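Nuclease (Salmonella phage SETP3, PDB 4QBN) probably acts as a magnesium-dependent VRR-NUC family nuclease that binds nucleic acid and hydrolyses its phosphodiester bonds. Local coordinates at residues Y10-F15 / G20-L25; K52-K57 / F82-K87; R64-F69 / A74-V79. All coordinates share one frame; numbering follows the deposited sequence.

Contact 1: Y10-F15 / G20-L25; sequences YAKERF and GLVRKL
K12 and F15 of helix 3-17 pack on V22 of strand 21-27, the opening helix-loop-strand step of the alpha-beta fold characteristic of the PD-(D/E)XK nuclease superfamily, to which VRR-NUC domains belong. K12 does its packing near its base and its electrostatics at its tip. From CB the chain runs with CG anti to the backbone N (chi1 173°), and this torsion lays CG at an oblique angle across V22, 4.1 Å from V22 CB. Beyond CG the chain stays extended through CD and CE, then bends at the last torsion, chi4, and NZ ends in a salt bridge with E16 one turn further along the helix. Lysine suits this margin because its CG methylene lies against the valine, while the flexible remainder carries the ammonium on to E16.

The beta branch of V22 points CG2 at the helix, where this methyl meets both F15 CB, at 3.8 Å, and K12 O, at 4.0 Å. It reaches the F15 ring at its edge, near the ring plane; the ring itself leads away from the strand to V38 and I89, so the phenylalanine bridges sheet and helix 82-92.

The loop returns at G20, where the absence of CB lets the backbone come close to F15 O. On the strand's other side, R23 reaches across to E65 of the second subunit. The turn is fastened by G20 N donating to F15 O at 2.9 Å.

Contact 2: K52-K57 / F82-K87; sequences KDENTK and FKQVDK. With SO4 (sulfate ion), chain D.
E54 and Q84 hold their CA atoms 8.1 Å apart, the first on a type I beta turn running from D53 to T56, the second in the opening turn of helix 82-92. Both chains are extended beyond CG and cross at a slant, which brings the E54 carboxylate flat against the Q84 amide with their planes 14° apart. No hydrogen bond joins them: E54 CG sits 3.5 Å from Q84 NE2, and E54 OE2 lies 3.8 Å from Q84 CG. Their polar ends are engaged elsewhere, E54 OE2 with S81 OG and Q84 OE1 with the backbone N of G80. Long, flat, polar side chains suit such a surface contact, since they can stack while still bonding to the backbone and hydroxyl beside them.

The turn is shaped by D53, whose OD1 accepts from N55 N at 3.0 Å, making an Asx turn, and from T56 OG1 at 2.7 Å. The two donors approach from opposite faces of the carboxylate plane, gripping the oxygen between them. A sulfate ion, probably from the crystallisation liquor, sits at the start of the helix, where K83 N donates to its O4 at 2.9 Å and F82 N to its O2 at 3.1 Å. The partial positive charge of a helix N-terminus would favour an anion there.

The contact lays the loop between strand 44-50 and helix 60-71 against helix 82-92, which rests through V85 on helix 3-17 and, through Q84 and V85, on V79 of strand 75-79.

Contact 3: R64-F69 / A74-V79; sequences REHERF and ANVFVV
H66 and F69, one helical turn apart, straddle V76 in the second half of a beta-alpha-beta unit made of strand 44-50, helix 60-71 and strand 75-79. Helix segment 64-69 and strand 75-79 run roughly antiparallel, their N-to-C directions 149° apart and their axes 8.5 Å from each other. V76 stands at about a right angle to both aromatic side chains and gives one methyl to each. The chi1 of 177° sets CG1 opposite the V76 backbone nitrogen and over one face of the imidazole, in a CH-pi contact 4.0 Å from the H66 ring centroid and toward the rim. The other methyl, CG2, packs 3.5 Å from F69 CB and also touches F69 CD2. A beta-branched residue is well suited here, its two methyls serving residues one turn apart.

V78, two residues on along the same side of the strand, reaches the H66 ring obliquely, its CG2 4.0 Å from H66 CE1. The F69 ring meets F47 of strand 44-50 edge-to-face, and F69 also packs on L21 of the second subunit, so one phenylalanine contributes to the packing of both the sheet and the subunit interface. Within the helix, R68 NH1 forms a salt bridge with E65 OE1 at 2.8 Å. Small A74 lets the chain turn back close to the helix, with its CB 3.4 Å from F69 O. That same oxygen accepts from A74 N at 3.1 Å.

Contacts 1 and 3 belong to the core and have the same plan: a helix is followed closely by a strand, and apolar packing is closed by one backbone bond across the connecting loop. They lie about 17 Å apart between centres, on opposite sides of the chain's centre, and serve the two outermost strands of one sheet; both touch the second subunit. Contact 2 is at the surface, where polar side chains and a bound anion replace the buried methyls and rings. Its helix also meets contact 1 directly: D86 forms a salt bridge with R14, and the ring of F82 stacks with that of Y10.

Contact 1: Y10-F15 / G20-L25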
loop_
_atom_site.group_PDB
_atom_site.type_symbol
_atom_site.label_atom_id
_atom_site.label_comp_id
_atom_site.label_asym_id
_atom_site.label_seq_id
_atom_site.Cartn_x
_atom_site.Cartn_y
_atom_site.Cartn_z
ATOM N N TYR A 10 8.228 3.294 17.349
ATOM C CA TYR A 10 8.306 1.976 17.996
ATOM C C TYR A 10 7.724 0.920 17.105
ATOM O O TYR A 10 8.259 -0.204 16.958
ATOM C CB TYR A 10 7.527 2.019 19.303
ATOM C CG TYR A 10 7.480 0.727 20.041
ATOM C CD1 TYR A 10 8.588 0.256 20.717
ATOM C CD2 TYR A 10 6.305 -0.005 20.095
ATOM C CE1 TYR A 10 8.535 -0.912 21.443
ATOM C CE2 TYR A 10 6.236 -1.199 20.826
ATOM C CZ TYR A 10 7.345 -1.636 21.475
ATOM O OH TYR A 10 7.265 -2.818 22.193
ATOM N N ALA A 11 6.597 1.271 16.494
ATOM C CA ALA A 11 5.955 0.341 15.601
ATOM C C ALA A 11 6.926 0.027 14.442
ATOM O O ALA A 11 7.108 -1.140 14.013
ATOM C CB ALA A 11 4.608 0.921 15.057
ATOM N N LYS A 12 7.521 1.064 13.896
ATOM C CA LYS A 12 8.430 0.844 12.774
ATOM C C LYS A 12 9.530 -0.104 13.180
ATOM O O LYS A 12 9.856 -1.032 12.452
ATOM C CB LYS A 12 9.027 2.190 12.295
ATOM C CG LYS A 12 10.122 2.042 11.246
ATOM C CD LYS A 12 10.448 3.435 10.651
ATOM C CE LYS A 12 11.427 3.361 9.518
ATOM N NZ LYS A 12 12.731 2.930 10.043
ATOM N N GLU A 13 10.119 0.120 14.356
ATOM C CA GLU A 13 11.199 -0.756 14.844
ATOM C C GLU A 13 10.807 -2.212 15.096
ATOM O O GLU A 13 11.550 -3.151 14.764
ATOM C CB GLU A 13 11.805 -0.142 16.119
ATOM C CG GLU A 13 12.544 1.189 15.826
ATOM C CD GLU A 13 13.015 1.925 17.076
ATOM O OE1 GLU A 13 12.395 1.750 18.169
ATOM O OE2 GLU A 13 13.992 2.712 16.949
ATOM N N ARG A 14 9.636 -2.409 15.689
ATOM C CA ARG A 14 9.112 -3.766 15.905
ATOM C C ARG A 14 8.868 -4.492 14.591
ATOM O O ARG A 14 9.188 -5.672 14.475
ATOM C CB ARG A 14 7.807 -3.712 16.691
ATOM C CG ARG A 14 7.996 -3.202 18.137
ATOM C CD ARG A 14 8.272 -4.300 19.214
ATOM N NE ARG A 14 8.029 -5.719 18.845
ATOM C CZ ARG A 14 7.118 -6.543 19.396
ATOM N NH1 ARG A 14 6.293 -6.121 20.347
ATOM N NH2 ARG A 14 7.030 -7.810 18.990
ATOM N N PHE A 15 8.292 -3.815 13.600
ATOM C CA PHE A 15 8.044 -4.455 12.316
ATOM C C PHE A 15 9.326 -4.738 11.570
ATOM O O PHE A 15 9.454 -5.759 10.904
ATOM C CB PHE A 15 7.165 -3.561 11.439
ATOM C CG PHE A 15 5.792 -3.321 12.021
ATOM C CD1 PHE A 15 5.157 -4.317 12.731
ATOM C CD2 PHE A 15 5.135 -2.084 11.828
ATOM C CE1 PHE A 15 3.853 -4.107 13.245
ATOM C CE2 PHE A 15 3.851 -1.866 12.357
ATOM C CZ PHE A 15 3.228 -2.888 13.069
ATOM N N GLY A 20 10.188 -6.878 8.323
ATOM C CA GLY A 20 9.222 -6.075 7.537
ATOM C C GLY A 20 9.849 -4.829 6.895
ATOM O O GLY A 20 10.904 -4.372 7.314
ATOM N N LEU A 21 9.202 -4.302 5.854
ATOM C CA LEU A 21 9.648 -3.045 5.219
ATOM C C LEU A 21 8.584 -2.072 5.655
ATOM O O LEU A 21 7.408 -2.403 5.547
ATOM C CB LEU A 21 9.565 -3.213 3.708
ATOM C CG LEU A 21 10.113 -2.017 2.912
ATOM C CD1 LEU A 21 11.615 -1.871 3.144
ATOM C CD2 LEU A 21 9.846 -2.288 1.449
ATOM N N VAL A 22 8.950 -0.893 6.138
ATOM C CA VAL A 22 7.908 0.054 6.576
ATOM C C VAL A 22 8.003 1.329 5.759
ATOM O O VAL A 22 9.112 1.844 5.593
ATOM C CB VAL A 22 8.085 0.418 8.035
ATOM C CG1 VAL A 22 6.986 1.454 8.485
ATOM C CG2 VAL A 22 7.980 -0.875 8.867
ATOM N N ARG A 23 6.869 1.852 5.261
ATOM C CA ARG A 23 6.906 3.119 4.477
ATOM C C ARG A 23 5.812 4.054 5.015
ATOM O O ARG A 23 4.737 3.563 5.363
ATOM C CB ARG A 23 6.592 2.864 2.997
ATOM C CG ARG A 23 7.709 2.007 2.290
ATOM C CD ARG A 23 8.874 2.943 2.070
ATOM N NE ARG A 23 10.026 2.282 1.404
ATOM C CZ ARG A 23 11.089 1.783 2.056
ATOM N NH1 ARG A 23 11.143 1.796 3.386
ATOM N NH2 ARG A 23 12.104 1.260 1.353
ATOM N N LYS A 24 6.098 5.347 5.030
ATOM C CA LYS A 24 5.074 6.366 5.364
ATOM C C LYS A 24 4.292 6.708 4.097
ATOM O O LYS A 24 4.814 7.273 3.145
ATOM C CB LYS A 24 5.711 7.589 5.983
ATOM C CG LYS A 24 6.384 7.325 7.339
ATOM C CD LYS A 24 7.054 8.626 7.871
ATOM C CE LYS A 24 7.953 8.368 9.091
ATOM N NZ LYS A 24 8.513 9.645 9.718
ATOM N N LEU A 25 3.000 6.412 4.119
ATOM C CA LEU A 25 2.163 6.440 2.931
ATOM C C LEU A 25 1.440 7.720 2.788
ATOM O O LEU A 25 1.077 8.360 3.783
ATOM C CB LEU A 25 1.145 5.291 3.046
ATOM C CG LEU A 25 0.806 4.528 1.823
ATOM C CD1 LEU A 25 2.101 4.024 1.235
ATOM C CD2 LEU A 25 -0.121 3.411 2.292
#

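Contact 2: K52-K57 / F82-K87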
loop_
_atom_site.group_PDB
_atom_site.type_symbol
_atom_site.label_atom_id
_atom_site.label_comp_id
_atom_site.label_asym_id
_atom_site.label_seq_id
_atom_site.Cartn_x
_atom_site.Cartn_y
_atom_site.Cartn_z
ATOM N N LYS A 52 -2.213 9.262 18.843
ATOM C CA LYS A 52 -1.433 9.748 19.976
ATOM C C LYS A 52 -1.725 9.033 21.297
ATOM O O LYS A 52 -0.915 9.083 22.243
ATOM C CB LYS A 52 -1.648 11.261 20.142
ATOM C CG LYS A 52 -3.025 11.608 20.614
ATOM C CD LYS A 52 -3.287 13.106 20.523
ATOM C CE LYS A 52 -4.749 13.394 20.839
ATOM N NZ LYS A 52 -5.087 13.133 22.274
ATOM N N ASP A 53 -2.918 8.459 21.395
ATOM C CA ASP A 53 -3.332 7.714 22.600
ATOM C C ASP A 53 -4.461 6.750 22.280
ATOM O O ASP A 53 -4.963 6.737 21.137
ATOM C CB ASP A 53 -3.689 8.636 23.788
ATOM C CG ASP A 53 -4.992 9.439 23.591
ATOM O OD1 ASP A 53 -5.898 9.016 22.842
ATOM O OD2 ASP A 53 -5.116 10.516 24.227
ATOM N N GLU A 54 -4.835 5.927 23.263
ATOM C CA GLU A 54 -5.779 4.833 23.002
ATOM C C GLU A 54 -7.230 5.292 22.885
ATOM O O GLU A 54 -8.070 4.523 22.425
ATOM C CB GLU A 54 -5.683 3.746 24.075
ATOM C CG GLU A 54 -4.346 3.021 24.156
ATOM C CD GLU A 54 -4.352 1.924 25.233
ATOM O OE1 GLU A 54 -5.303 1.926 26.054
ATOM O OE2 GLU A 54 -3.395 1.106 25.300
ATOM N N ASN A 55 -7.502 6.552 23.237
ATOM C CA ASN A 55 -8.852 7.109 23.166
ATOM C C ASN A 55 -9.068 7.958 21.913
ATOM O O ASN A 55 -10.139 8.520 21.710
ATOM C CB ASN A 55 -9.142 8.026 24.353
ATOM C CG ASN A 55 -9.366 7.286 25.660
ATOM O OD1 ASN A 55 -9.886 6.165 25.691
ATOM N ND2 ASN A 55 -9.030 7.949 26.761
ATOM N N THR A 56 -8.059 8.066 21.063
ATOM C CA THR A 56 -8.215 8.927 19.914
ATOM C C THR A 56 -8.678 8.088 18.743
ATOM O O THR A 56 -7.941 7.226 18.269
ATOM C CB THR A 56 -6.888 9.666 19.573
ATOM O OG1 THR A 56 -6.513 10.506 20.672
ATOM C CG2 THR A 56 -7.067 10.543 18.365
ATOM N N LYS A 57 -9.887 8.350 18.254
ATOM C CA LYS A 57 -10.386 7.631 17.070
ATOM C C LYS A 57 -9.827 8.314 15.805
ATOM O O LYS A 57 -9.546 9.526 15.810
ATOM C CB LYS A 57 -11.916 7.677 17.034
ATOM C CG LYS A 57 -12.605 7.084 18.247
ATOM C CD LYS A 57 -14.115 6.972 18.017
ATOM C CE LYS A 57 -14.784 8.312 18.151
ATOM N NZ LYS A 57 -14.471 8.812 19.496
ATOM N N PHE A 82 2.169 2.038 22.919
ATOM C CA PHE A 82 3.129 0.934 22.753
ATOM C C PHE A 82 2.468 -0.417 23.026
ATOM O O PHE A 82 2.787 -1.436 22.391
ATOM C CB PHE A 82 4.295 1.075 23.727
ATOM C CG PHE A 82 5.330 2.097 23.299
ATOM C CD1 PHE A 82 4.948 3.368 22.893
ATOM C CD2 PHE A 82 6.683 1.789 23.323
ATOM C CE1 PHE A 82 5.905 4.340 22.520
ATOM C CE2 PHE A 82 7.641 2.752 22.939
ATOM C CZ PHE A 82 7.238 4.023 22.535
ATOM N N LYS A 83 1.583 -0.450 24.021
ATOM C CA LYS A 83 0.932 -1.707 24.359
ATOM C C LYS A 83 0.091 -2.205 23.178
ATOM O O LYS A 83 0.050 -3.424 22.884
ATOM C CB LYS A 83 0.083 -1.514 25.624
ATOM C CG LYS A 83 -0.435 -2.791 26.244
ATOM C CD LYS A 83 -0.756 -2.533 27.702
ATOM C CE LYS A 83 -1.178 -3.821 28.434
ATOM N NZ LYS A 83 -2.576 -4.288 28.081
ATOM N N GLN A 84 -0.577 -1.292 22.481
ATOM C CA GLN A 84 -1.384 -1.706 21.349
ATOM C C GLN A 84 -0.538 -2.241 20.228
ATOM O O GLN A 84 -0.981 -3.097 19.481
ATOM C CB GLN A 84 -2.305 -0.583 20.844
ATOM C CG GLN A 84 -3.491 -0.400 21.833
ATOM C CD GLN A 84 -4.472 0.664 21.406
ATOM O OE1 GLN A 84 -4.144 1.538 20.629
ATOM N NE2 GLN A 84 -5.678 0.626 21.970
ATOM N N VAL A 85 0.670 -1.698 20.046
ATOM C CA VAL A 85 1.550 -2.246 19.019
ATOM C C VAL A 85 1.914 -3.688 19.376
ATOM O O VAL A 85 1.892 -4.622 18.539
ATOM C CB VAL A 85 2.851 -1.392 18.896
ATOM C CG1 VAL A 85 3.901 -2.072 18.002
ATOM C CG2 VAL A 85 2.510 -0.007 18.334
ATOM N N ASP A 86 2.279 -3.873 20.626
ATOM C CA ASP A 86 2.648 -5.216 21.119
ATOM C C ASP A 86 1.490 -6.229 20.975
ATOM O O ASP A 86 1.719 -7.366 20.518
ATOM C CB ASP A 86 3.091 -5.141 22.577
ATOM C CG ASP A 86 4.396 -4.350 22.764
ATOM O OD1 ASP A 86 5.260 -4.329 21.838
ATOM O OD2 ASP A 86 4.556 -3.747 23.851
ATOM N N LYS A 87 0.260 -5.809 21.302
ATOM C CA LYS A 87 -0.919 -6.706 21.178
ATOM C C LYS A 87 -1.248 -7.011 19.763
ATOM O O LYS A 87 -1.710 -8.091 19.458
ATOM C CB LYS A 87 -2.157 -6.131 21.824
ATOM C CG LYS A 87 -2.105 -6.173 23.269
ATOM C CD LYS A 87 -3.370 -5.543 23.795
ATOM C CE LYS A 87 -3.341 -5.504 25.288
ATOM N NZ LYS A 87 -4.601 -4.943 25.853
HETATM S S SO4 D . 1.726 2.825 26.657
HETATM O O1 SO4 D . 0.589 3.408 27.382
HETATM O O2 SO4 D . 2.097 3.754 25.534
HETATM O O3 SO4 D . 2.871 2.564 27.531
HETATM O O4 SO4 D . 1.344 1.489 26.216
#

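Contact 3: R64-F69 / A74-V79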
loop_
_atom_site.group_PDB
_atom_site.type_symbol
_atom_site.label_atom_id
_atom_site.label_comp_id
_atom_site.label_asym_id
_atom_site.label_seq_id
_atom_site.Cartn_x
_atom_site.Cartn_y
_atom_site.Cartn_z
ATOM N N ARG A 64 -13.840 5.959 6.924
ATOM C CA ARG A 64 -14.517 5.442 5.726
ATOM C C ARG A 64 -13.497 4.792 4.857
ATOM O O ARG A 64 -13.779 3.725 4.294
ATOM C CB ARG A 64 -15.333 6.524 4.939
ATOM C CG ARG A 64 -14.599 7.783 4.510
ATOM C CD ARG A 64 -15.508 8.766 3.635
ATOM N NE ARG A 64 -14.826 10.018 3.247
ATOM C CZ ARG A 64 -14.772 10.528 2.018
ATOM N NH1 ARG A 64 -15.361 9.939 1.000
ATOM N NH2 ARG A 64 -14.113 11.643 1.808
ATOM N N GLU A 65 -12.305 5.394 4.760
ATOM C CA GLU A 65 -11.235 4.753 3.948
ATOM C C GLU A 65 -10.833 3.371 4.531
ATOM O O GLU A 65 -10.712 2.358 3.805
ATOM C CB GLU A 65 -10.019 5.689 3.875
ATOM C CG GLU A 65 -8.896 5.148 2.946
ATOM C CD GLU A 65 -9.212 5.335 1.438
ATOM O OE1 GLU A 65 -10.354 5.760 1.087
ATOM O OE2 GLU A 65 -8.284 5.128 0.584
ATOM N N HIS A 66 -10.719 3.273 5.853
ATOM C CA HIS A 66 -10.388 1.943 6.444
ATOM C C HIS A 66 -11.459 0.948 6.102
ATOM O O HIS A 66 -11.195 -0.230 5.823
ATOM C CB HIS A 66 -10.306 2.031 7.984
ATOM C CG HIS A 66 -9.239 2.941 8.466
ATOM N ND1 HIS A 66 -9.127 3.309 9.795
ATOM C CD2 HIS A 66 -8.248 3.579 7.800
ATOM C CE1 HIS A 66 -8.103 4.140 9.923
ATOM N NE2 HIS A 66 -7.543 4.314 8.733
ATOM N N GLU A 67 -12.706 1.393 6.121
ATOM C CA GLU A 67 -13.749 0.404 5.820
ATOM C C GLU A 67 -13.769 -0.003 4.339
ATOM O O GLU A 67 -14.128 -1.126 4.055
ATOM C CB GLU A 67 -15.123 0.804 6.335
ATOM C CG GLU A 67 -15.318 0.484 7.877
ATOM C CD GLU A 67 -15.294 -1.030 8.300
ATOM O OE1 GLU A 67 -16.357 -1.653 8.420
ATOM O OE2 GLU A 67 -14.242 -1.584 8.604
ATOM N N ARG A 68 -13.455 0.903 3.403
ATOM C CA ARG A 68 -13.331 0.538 1.979
ATOM C C ARG A 68 -12.267 -0.538 1.797
ATOM O O ARG A 68 -12.414 -1.472 0.953
ATOM C CB ARG A 68 -12.927 1.759 1.113
ATOM C CG ARG A 68 -13.951 2.884 1.082
ATOM C CD ARG A 68 -13.500 3.965 0.041
ATOM N NE ARG A 68 -14.423 5.105 0.012
ATOM C CZ ARG A 68 -14.178 6.287 0.593
ATOM N NH1 ARG A 68 -13.014 6.531 1.234
ATOM N NH2 ARG A 68 -15.091 7.226 0.519
ATOM N N PHE A 69 -11.179 -0.403 2.547
ATOM C CA PHE A 69 -10.103 -1.391 2.504
ATOM C C PHE A 69 -10.592 -2.720 3.103
ATOM O O PHE A 69 -10.372 -3.804 2.514
ATOM C CB PHE A 69 -8.886 -0.923 3.329
ATOM C CG PHE A 69 -7.897 -0.044 2.557
ATOM C CD1 PHE A 69 -8.333 1.028 1.779
ATOM C CD2 PHE A 69 -6.521 -0.263 2.702
ATOM C CE1 PHE A 69 -7.382 1.847 1.114
ATOM C CE2 PHE A 69 -5.607 0.536 2.047
ATOM C CZ PHE A 69 -6.045 1.602 1.251
ATOM N N ALA A 74 -8.716 -6.334 3.125
ATOM C CA ALA A 74 -7.343 -5.898 3.470
ATOM C C ALA A 74 -7.159 -5.759 4.991
ATOM O O ALA A 74 -8.149 -5.633 5.716
ATOM C CB ALA A 74 -7.020 -4.526 2.755
ATOM N N ASN A 75 -5.910 -5.791 5.480
ATOM C CA ASN A 75 -5.616 -5.714 6.925
ATOM C C ASN A 75 -5.356 -4.278 7.291
ATOM O O ASN A 75 -4.386 -3.707 6.828
ATOM C CB ASN A 75 -4.317 -6.506 7.228
ATOM C CG ASN A 75 -4.465 -7.993 6.938
ATOM O OD1 ASN A 75 -5.428 -8.574 7.397
ATOM N ND2 ASN A 75 -3.535 -8.604 6.154
ATOM N N VAL A 76 -6.213 -3.663 8.121
ATOM C CA VAL A 76 -5.989 -2.265 8.475
ATOM C C VAL A 76 -6.142 -2.187 9.976
ATOM O O VAL A 76 -7.166 -2.622 10.520
ATOM C CB VAL A 76 -7.069 -1.375 7.849
ATOM C CG1 VAL A 76 -6.842 0.037 8.289
ATOM C CG2 VAL A 76 -7.051 -1.524 6.300
ATOM N N PHE A 77 -5.159 -1.631 10.644
ATOM C CA PHE A 77 -5.150 -1.652 12.128
ATOM C C PHE A 77 -4.897 -0.283 12.625
ATOM O O PHE A 77 -4.241 0.470 11.965
ATOM C CB PHE A 77 -4.016 -2.548 12.628
ATOM C CG PHE A 77 -4.163 -3.955 12.152
ATOM C CD1 PHE A 77 -5.223 -4.745 12.595
ATOM C CD2 PHE A 77 -3.270 -4.478 11.224
ATOM C CE1 PHE A 77 -5.395 -6.053 12.137
ATOM C CE2 PHE A 77 -3.420 -5.797 10.796
ATOM C CZ PHE A 77 -4.481 -6.571 11.252
ATOM N N VAL A 78 -5.434 0.050 13.809
ATOM C CA VAL A 78 -5.182 1.378 14.401
ATOM C C VAL A 78 -4.511 1.165 15.748
ATOM O O VAL A 78 -4.962 0.314 16.527
ATOM C CB VAL A 78 -6.503 2.122 14.665
ATOM C CG1 VAL A 78 -6.183 3.508 15.267
ATOM C CG2 VAL A 78 -7.309 2.246 13.336
ATOM N N VAL A 79 -3.402 1.858 16.003
ATOM C CA VAL A 79 -2.721 1.675 17.288
ATOM C C VAL A 79 -2.433 3.025 17.883
ATOM O O VAL A 79 -2.212 3.982 17.182
ATOM C CB VAL A 79 -1.412 0.871 17.154
ATOM C CG1 VAL A 79 -1.708 -0.595 16.679
ATOM C CG2 VAL A 79 -0.449 1.582 16.235
#